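Local coordinates for protein Succinylglutamatedesuccinylase/aspartoacylase (Rhodobacter sphaeroides 2.4.1, PDB 3CDX) that probably hydrolyses amide or ester bonds as a metal-dependent enzyme of the succinylglutamate desuccinylase/aspartoacylase family, at residues S107-R112 with G124-M129; D113-F118 with G196-S201. One frame throughout, in Å; residues are numbered along the deposited sequence.

Contact 1: S107-R112 with G124-M129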
loop_
_atom_site.group_PDB
_atom_site.type_symbol
_atom_site.label_atom_id
_atom_site.label_comp_id
_atom_site.label_asym_id
_atom_site.label_seq_id
_atom_site.Cartn_x
_atom_site.Cartn_y
_atom_site.Cartn_z
ATOM N N SER A 107 11.773 -9.126 2.768
ATOM C CA SER A 107 10.814 -9.534 3.787
ATOM C C SER A 107 9.538 -8.707 3.751
ATOM O O SER A 107 9.608 -7.483 3.819
ATOM C CB SER A 107 11.436 -9.350 5.167
ATOM O OG SER A 107 10.564 -9.795 6.195
ATOM N N PRO A 108 8.366 -9.368 3.723
ATOM C CA PRO A 108 7.143 -8.541 3.818
ATOM C C PRO A 108 6.887 -8.075 5.274
ATOM O O PRO A 108 5.923 -7.349 5.524
ATOM C CB PRO A 108 6.018 -9.518 3.389
ATOM C CG PRO A 108 6.534 -10.863 3.887
ATOM C CD PRO A 108 8.064 -10.810 3.655
ATOM N N VAL A 109 7.697 -8.519 6.233
ATOM C CA VAL A 109 7.499 -8.087 7.608
ATOM C C VAL A 109 8.135 -6.700 7.823
ATOM O O VAL A 109 7.490 -5.783 8.314
ATOM C CB VAL A 109 8.050 -9.141 8.645
ATOM C CG1 VAL A 109 8.067 -8.569 10.074
ATOM C CG2 VAL A 109 7.243 -10.443 8.601
ATOM N N ASP A 110 9.394 -6.551 7.412
ATOM C CA ASP A 110 10.182 -5.335 7.660
ATOM C C ASP A 110 10.844 -4.757 6.402
ATOM O O ASP A 110 11.643 -3.783 6.458
ATOM C CB ASP A 110 11.203 -5.575 8.775
ATOM C CG ASP A 110 12.176 -6.718 8.473
ATOM O OD1 ASP A 110 12.206 -7.230 7.329
ATOM O OD2 ASP A 110 12.957 -7.064 9.386
ATOM N N GLY A 111 10.525 -5.369 5.262
ATOM C CA GLY A 111 11.011 -4.930 3.976
ATOM C C GLY A 111 12.496 -5.100 3.769
ATOM O O GLY A 111 13.058 -4.568 2.786
ATOM N N ARG A 112 13.158 -5.791 4.696
ATOM C CA ARG A 112 14.588 -5.994 4.566
ATOM C C ARG A 112 15.003 -7.155 3.641
ATOM O O ARG A 112 14.349 -8.198 3.556
ATOM C CB ARG A 112 15.275 -6.169 5.938
ATOM C CG ARG A 112 15.206 -4.914 6.904
ATOM C CD ARG A 112 15.832 -3.612 6.340
ATOM N NE ARG A 112 17.311 -3.658 6.234
ATOM C CZ ARG A 112 18.176 -3.458 7.243
ATOM N NH1 ARG A 112 19.489 -3.513 7.009
ATOM N NH2 ARG A 112 17.749 -3.202 8.490
ATOM N N GLY A 124 16.461 -6.094 17.071
ATOM C CA GLY A 124 15.961 -5.349 15.926
ATOM C C GLY A 124 14.693 -5.941 15.329
ATOM O O GLY A 124 13.957 -6.716 15.982
ATOM N N THR A 125 14.441 -5.561 14.079
ATOM C CA THR A 125 13.263 -6.035 13.388
ATOM C C THR A 125 13.391 -7.526 13.002
ATOM O O THR A 125 14.454 -8.143 13.162
ATOM C CB THR A 125 12.995 -5.200 12.136
ATOM O OG1 THR A 125 14.090 -5.359 11.225
ATOM C CG2 THR A 125 12.765 -3.722 12.501
ATOM N N PHE A 126 12.302 -8.091 12.477
ATOM C CA PHE A 126 12.204 -9.540 12.327
ATOM C C PHE A 126 13.418 -10.123 11.592
ATOM O O PHE A 126 14.017 -11.089 12.046
ATOM C CB PHE A 126 10.930 -9.926 11.591
ATOM C CG PHE A 126 10.756 -11.430 11.480
ATOM C CD1 PHE A 126 10.134 -12.143 12.492
ATOM C CD2 PHE A 126 11.297 -12.124 10.404
ATOM C CE1 PHE A 126 10.016 -13.521 12.404
ATOM C CE2 PHE A 126 11.195 -13.495 10.312
ATOM C CZ PHE A 126 10.549 -14.195 11.313
ATOM N N SER A 127 13.783 -9.508 10.464
ATOM C CA SER A 127 14.822 -10.051 9.601
ATOM C C SER A 127 16.183 -9.979 10.313
ATOM O O SER A 127 16.976 -10.895 10.196
ATOM C CB SER A 127 14.879 -9.283 8.258
ATOM O OG SER A 127 13.675 -9.420 7.545
ATOM N N GLN A 128 16.405 -8.887 11.050
ATOM C CA GLN A 128 17.606 -8.698 11.859
ATOM C C GLN A 128 17.709 -9.720 12.991
ATOM O O GLN A 128 18.806 -10.212 13.289
ATOM C CB GLN A 128 17.680 -7.270 12.437
ATOM C CG GLN A 128 17.741 -6.104 11.414
ATOM C CD GLN A 128 17.794 -4.737 12.101
ATOM O OE1 GLN A 128 16.909 -4.382 12.890
ATOM N NE2 GLN A 128 18.844 -3.978 11.814
ATOM N N MET A 129 16.574 -10.021 13.631
ATOM C CA MET A 129 16.533 -10.988 14.742
ATOM C C MET A 129 16.739 -12.432 14.230
ATOM O O MET A 129 17.419 -13.279 14.850
ATOM C CB MET A 129 15.172 -10.822 15.467
ATOM C CG MET A 129 14.672 -12.057 16.219
ATOM S SD MET A 129 12.977 -11.971 16.919
ATOM C CE MET A 129 12.139 -12.831 15.526
HETATM O O HOH W 1 11.900 -11.700 7.008
HETATM O O HOH W 2 15.281 -3.338 9.693
#

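Contact 2: D113-F118 with G196-S201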
loop_
_atom_site.group_PDB
_atom_site.type_symbol
_atom_site.label_atom_id
_atom_site.label_comp_id
_atom_site.label_asym_id
_atom_site.label_seq_id
_atom_site.Cartn_x
_atom_site.Cartn_y
_atom_site.Cartn_z
ATOM N N ASP A 113 16.148 -6.972 2.997
ATOM C CA ASP A 113 16.850 -8.093 2.398
ATOM C C ASP A 113 17.648 -8.701 3.539
ATOM O O ASP A 113 18.619 -8.110 3.992
ATOM C CB ASP A 113 17.789 -7.607 1.309
ATOM C CG ASP A 113 18.433 -8.767 0.541
ATOM O OD1 ASP A 113 18.648 -9.847 1.144
ATOM O OD2 ASP A 113 18.700 -8.574 -0.668
ATOM N N ILE A 114 17.236 -9.860 4.024
ATOM C CA ILE A 114 17.878 -10.437 5.193
ATOM C C ILE A 114 19.372 -10.641 4.983
ATOM O O ILE A 114 20.136 -10.611 5.951
ATOM C CB ILE A 114 17.197 -11.753 5.632
ATOM C CG1 ILE A 114 17.700 -12.245 6.999
ATOM C CG2 ILE A 114 17.371 -12.826 4.545
ATOM C CD1 ILE A 114 16.785 -13.383 7.643
ATOM N N ASN A 115 19.779 -10.848 3.729
ATOM C CA ASN A 115 21.173 -11.086 3.400
ATOM C C ASN A 115 21.960 -9.796 3.221
ATOM O O ASN A 115 23.056 -9.802 2.674
ATOM C CB ASN A 115 21.280 -11.947 2.136
ATOM C CG ASN A 115 22.230 -13.126 2.299
ATOM O OD1 ASN A 115 22.578 -13.519 3.418
ATOM N ND2 ASN A 115 22.628 -13.734 1.159
ATOM N N ARG A 116 21.370 -8.675 3.637
ATOM C CA ARG A 116 22.121 -7.463 3.861
ATOM C C ARG A 116 22.034 -7.122 5.361
ATOM O O ARG A 116 22.358 -5.979 5.736
ATOM C CB ARG A 116 21.558 -6.290 3.014
ATOM C CG ARG A 116 21.519 -6.510 1.507
ATOM C CD ARG A 116 22.905 -6.841 0.942
ATOM N NE ARG A 116 22.938 -6.966 -0.518
ATOM C CZ ARG A 116 23.038 -8.115 -1.197
ATOM N NH1 ARG A 116 23.103 -9.279 -0.563
ATOM N NH2 ARG A 116 23.058 -8.099 -2.531
ATOM N N CYS A 117 21.575 -8.093 6.187
ATOM C CA CYS A 117 21.305 -7.875 7.633
ATOM C C CYS A 117 22.238 -8.595 8.623
ATOM O O CYS A 117 22.121 -8.403 9.833
ATOM C CB CYS A 117 19.851 -8.244 8.017
ATOM S SG CYS A 117 18.604 -7.126 7.385
ATOM N N PHE A 118 23.130 -9.443 8.129
ATOM C CA PHE A 118 24.017 -10.187 9.019
ATOM C C PHE A 118 25.172 -9.300 9.519
ATOM O O PHE A 118 25.595 -8.378 8.801
ATOM C CB PHE A 118 24.554 -11.414 8.306
ATOM C CG PHE A 118 23.533 -12.514 8.141
ATOM C CD1 PHE A 118 22.757 -12.578 7.012
ATOM C CD2 PHE A 118 23.351 -13.473 9.139
ATOM C CE1 PHE A 118 21.815 -13.572 6.856
ATOM C CE2 PHE A 118 22.418 -14.476 9.001
ATOM C CZ PHE A 118 21.649 -14.534 7.854
ATOM N N GLY A 196 29.197 -7.787 2.636
ATOM C CA GLY A 196 29.826 -7.995 3.935
ATOM C C GLY A 196 28.784 -8.386 4.973
ATOM O O GLY A 196 29.096 -8.634 6.155
ATOM N N SER A 197 27.537 -8.439 4.529
ATOM C CA SER A 197 26.416 -8.597 5.445
ATOM C C SER A 197 25.564 -9.778 5.025
ATOM O O SER A 197 24.387 -9.917 5.445
ATOM C CB SER A 197 25.607 -7.295 5.464
ATOM O OG SER A 197 25.467 -6.815 4.133
ATOM N N THR A 198 26.150 -10.629 4.183
ATOM C CA THR A 198 25.477 -11.858 3.789
ATOM C C THR A 198 25.673 -12.938 4.846
ATOM O O THR A 198 26.574 -12.856 5.697
ATOM C CB THR A 198 26.021 -12.413 2.468
ATOM O OG1 THR A 198 27.387 -12.772 2.667
ATOM C CG2 THR A 198 25.876 -11.391 1.315
ATOM N N PHE A 199 24.862 -13.979 4.767
ATOM C CA PHE A 199 25.118 -15.153 5.618
ATOM C C PHE A 199 26.484 -15.788 5.351
ATOM O O PHE A 199 27.179 -16.180 6.283
ATOM C CB PHE A 199 24.034 -16.190 5.454
ATOM C CG PHE A 199 24.219 -17.411 6.313
ATOM C CD1 PHE A 199 24.201 -17.319 7.706
ATOM C CD2 PHE A 199 24.385 -18.665 5.719
ATOM C CE1 PHE A 199 24.336 -18.473 8.499
ATOM C CE2 PHE A 199 24.534 -19.819 6.497
ATOM C CZ PHE A 199 24.496 -19.723 7.888
ATOM N N THR A 200 26.868 -15.910 4.084
ATOM C CA THR A 200 28.170 -16.519 3.756
ATOM C C THR A 200 29.322 -15.753 4.417
ATOM O O THR A 200 30.258 -16.364 4.930
ATOM C CB THR A 200 28.388 -16.748 2.217
ATOM O OG1 THR A 200 28.272 -15.513 1.496
ATOM C CG2 THR A 200 27.343 -17.709 1.654
ATOM N N SER A 201 29.231 -14.419 4.466
ATOM C CA SER A 201 30.295 -13.619 5.090
ATOM C C SER A 201 30.407 -13.922 6.588
ATOM O O SER A 201 31.493 -13.826 7.160
ATOM C CB SER A 201 30.130 -12.113 4.819
ATOM O OG SER A 201 29.051 -11.571 5.558
HETATM O O HOH W 3 24.592 -15.744 1.686
#

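Contact 1: S107-R112 with G124-M129
The carboxylate of D110 reaches the N-cap and first turn of helix 126-138 and takes three hydrogen bonds from T125 and S127. S127 OG gives its proton to D110 OD1 over 2.6 Å, on the syn lone pair. D110 OD2 accepts twice: from T125 OG1 at 2.8 Å on its anti side and from S127 N at 2.8 Å on its syn side, the two donors lying on opposite faces of the carboxylate plane. With R112 N also donating to D110 OD1, which closes an Asx turn, four donors grip the group, and the nearby helix N-terminus would probably favour its charged form. An alanine here would probably leave T125 OG1, S127 OG and S127 N without their acceptor, and R112 N without the bond that closes the turn. Water extends the polar network: one molecule links S107 OG to S127 OG, and another accepts from R112 NH2 while donating to T125 OG1. Apolar contact is confined to a few carbons: V109 CG1, turned toward the helix by chi1 of 170°, meets F126 CB at 3.5 Å. The loop thus rests on the N-terminal end of helix 126-138, while V109 and F126 both touch P98 of helix 97-102 and F126 continues onto A29 of strand 21-30.

Contact 2: D113-F118 with G196-S201
N115 meets the start of helix 199-205 through its amide oxygen, in a segment that opens with an Asx turn, D113 OD1 accepting from N115 N, within the succinylglutamate desuccinylase/aspartoacylase catalytic domain, of the zinc-exopeptidase clan. The first torsion of N115 is unusual (chi1 -131°), away from the staggered values; OD1 accepts from F199 N at 2.7 Å, with the donor tilted 33° from the carbonyl plane. ND2 donates to a water that also receives a weak bond from T200 N. T198 precedes the helix as its N-cap: OG1, between the backbone N and the carbonyl carbon (chi1 64°), accepts from S201 N, while CG2 packs 3.5 Å from N115 O. The R116 side chain lies beside T198, pointing the same way, and its NH1 donates to N115 O. F118 and F199 cross obliquely, their ring planes 53° apart. The CB of F199 sits over one face of the F118 ring, a CH-pi contact of 4.0 Å to the centroid. At the edge of that ring, in its plane, lies S197 O, which accepts from F118 N. The N115 side chain also touches H63 and H149, two of the calcium ligands, and D113 OD1 bonds to H63 NE2, consistent with second-shell support of the metal site. Between the two rings, F118 CE2 approaches F199 CD1 to 3.6 Å, at the edge of the F199 ring.

Contact 2 is buried, its centre about 12 Å from that of the chain, whereas contact 1 is partly buried at about 19 Å. Their segments alternate in sequence: 107-112 runs straight into 113-118, so one loop meets the N-terminal ends of two helices, 126-138 and 199-205. At the first helix a carboxylate and waters do the joining; at the second an amide oxygen, a backbone bond and aromatic rings. The contacts also touch directly, R112 CZ packing against C117 SG and S127 O against I114 CG1. Contact 2 adjoins the calcium ion, about 5 Å from the N115 side chain, against about 13 Å for S107 of contact 1. Both reach neighbouring subunits.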